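Local coordinates for helicase-like protein (Bacteroides thetaiotaomicron, PDB 2FG1) that probably removes ADP-ribose from ADP-ribosylated thymidine in DNA, as a small macro-domain hydrolase, although its function has not been settled, at residues 21-26 / 111-116. Sequence-based numbering, arbitrary orientation.
Sequences VKVITH and ALFTIA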
# COMPACT_ATOMS: atom_id res chain seq x y z
N VAL A 21 -12.81 -2.34 -10.97
CA VAL A 21 -12.29 -1.33 -10.05
C VAL A 21 -10.99 -1.85 -9.43
O VAL A 21 -10.89 -3.02 -9.05
CB VAL A 21 -13.34 -0.99 -8.96
CG1 VAL A 21 -12.83 0.11 -8.05
CG2 VAL A 21 -14.67 -0.55 -9.58
N LYS A 22 -9.99 -0.98 -9.34
CA LYS A 22 -8.65 -1.36 -8.89
C LYS A 22 -8.17 -0.42 -7.80
O LYS A 22 -8.42 0.79 -7.85
CB LYS A 22 -7.66 -1.32 -10.06
CG LYS A 22 -8.07 -2.13 -11.30
CD LYS A 22 -7.18 -1.80 -12.50
CE LYS A 22 -7.72 -2.40 -13.78
NZ LYS A 22 -6.73 -2.24 -14.88
N VAL A 23 -7.47 -0.98 -6.81
CA VAL A 23 -6.85 -0.20 -5.74
C VAL A 23 -5.36 -0.51 -5.72
O VAL A 23 -4.96 -1.68 -5.54
CB VAL A 23 -7.47 -0.52 -4.36
CG1 VAL A 23 -6.81 0.32 -3.27
CG2 VAL A 23 -8.98 -0.26 -4.37
N ILE A 24 -4.54 0.52 -5.93
CA ILE A 24 -3.09 0.38 -5.82
C ILE A 24 -2.71 0.69 -4.38
O ILE A 24 -2.96 1.80 -3.89
CB ILE A 24 -2.38 1.37 -6.76
CG1 ILE A 24 -2.70 1.06 -8.22
CG2 ILE A 24 -0.85 1.35 -6.54
CD1 ILE A 24 -2.41 2.22 -9.17
N THR A 25 -2.10 -0.27 -3.69
CA THR A 25 -1.76 -0.12 -2.28
C THR A 25 -0.27 0.03 -2.11
O THR A 25 0.50 -0.74 -2.69
CB THR A 25 -2.20 -1.34 -1.44
OG1 THR A 25 -1.57 -2.52 -1.96
CG2 THR A 25 -3.70 -1.54 -1.49
N HIS A 26 0.17 0.97 -1.27
CA HIS A 26 1.60 1.09 -0.98
C HIS A 26 1.79 1.63 0.43
O HIS A 26 0.87 2.18 1.03
CB HIS A 26 2.27 1.97 -2.04
CG HIS A 26 1.90 3.41 -1.93
ND1 HIS A 26 2.83 4.38 -1.64
CD2 HIS A 26 0.70 4.02 -2.00
CE1 HIS A 26 2.21 5.55 -1.55
NE2 HIS A 26 0.92 5.36 -1.76
N ALA A 111 -9.29 -4.15 2.94
CA ALA A 111 -10.22 -5.24 2.69
C ALA A 111 -11.67 -4.74 2.64
O ALA A 111 -12.43 -5.09 1.73
CB ALA A 111 -10.06 -6.34 3.72
N LEU A 112 -12.06 -3.92 3.61
CA LEU A 112 -13.43 -3.39 3.63
C LEU A 112 -13.70 -2.51 2.42
O LEU A 112 -14.75 -2.62 1.79
CB LEU A 112 -13.67 -2.59 4.91
CG LEU A 112 -13.58 -3.38 6.21
CD1 LEU A 112 -13.60 -2.44 7.40
CD2 LEU A 112 -14.69 -4.37 6.32
N PHE A 113 -12.75 -1.66 2.08
CA PHE A 113 -12.91 -0.75 0.94
C PHE A 113 -13.05 -1.53 -0.38
O PHE A 113 -13.93 -1.24 -1.19
CB PHE A 113 -11.72 0.22 0.89
CG PHE A 113 -11.81 1.25 -0.21
CD1 PHE A 113 -12.30 2.52 0.05
CD2 PHE A 113 -11.37 0.96 -1.50
CE1 PHE A 113 -12.36 3.49 -0.97
CE2 PHE A 113 -11.44 1.91 -2.53
CZ PHE A 113 -11.94 3.17 -2.26
N THR A 114 -12.17 -2.50 -0.55
CA THR A 114 -12.11 -3.30 -1.75
C THR A 114 -13.41 -4.13 -1.91
O THR A 114 -13.98 -4.18 -2.99
CB THR A 114 -10.82 -4.15 -1.73
OG1 THR A 114 -9.69 -3.26 -1.78
CG2 THR A 114 -10.75 -5.11 -2.87
N ILE A 115 -13.88 -4.72 -0.81
CA ILE A 115 -15.14 -5.47 -0.81
C ILE A 115 -16.29 -4.55 -1.24
O ILE A 115 -17.07 -4.89 -2.14
CB ILE A 115 -15.43 -6.13 0.55
CG1 ILE A 115 -14.47 -7.30 0.78
CG2 ILE A 115 -16.89 -6.65 0.57
CD1 ILE A 115 -14.41 -7.78 2.24
N ALA A 116 -16.36 -3.37 -0.64
CA ALA A 116 -17.45 -2.42 -0.93
C ALA A 116 -17.45 -1.98 -2.39
O ALA A 116 -18.52 -1.81 -2.99
CB ALA A 116 -17.34 -1.22 -0.02
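Val23 and Phe113 carry the apolar part of this contact, where the strand 22-29 packs against the last turns of helix 100-117. One methyl of the valine does the touching: CG2 meets the rim of the phenyl ring, roughly level with the ring atoms, 3.8 Å from Phe113 CE2 and 3.9 Å from Phe113 CD2. Phe113 leaves the helix toward the strand, and with CG anti to the backbone N (chi1 -178°) the ring presents its CD2-CE2 side to the valine. Outside the two segments the ring stacks on Phe70, meets Tyr78 edge-to-face and lies against His117.

The second approach is of an apolar group to a polar one. In one of two conformers of Thr114, its OG1 lies 4.0 Å from the same Val23 CG2, a van der Waals contact; there the hydroxyl is hydrogen-bonded to Val110 O, one turn back in its own helix. The two backbones stay 7.3 Å apart at their closest alpha carbons, Val23 CA and Thr114 CA.

Backbone hydrogen bonds join Val23 to Ser120 and His122 of strand 120-123, and Lys22 to Tyr78 of strand 77-85 on the other side. This is helix-on-sheet packing in the macro domain, burying 105 Å² in total. Because it consists chiefly of one methyl group against a ring edge, the contact is a small van der Waals one, probably held by dispersion and burial of apolar surface, with little directional chemistry.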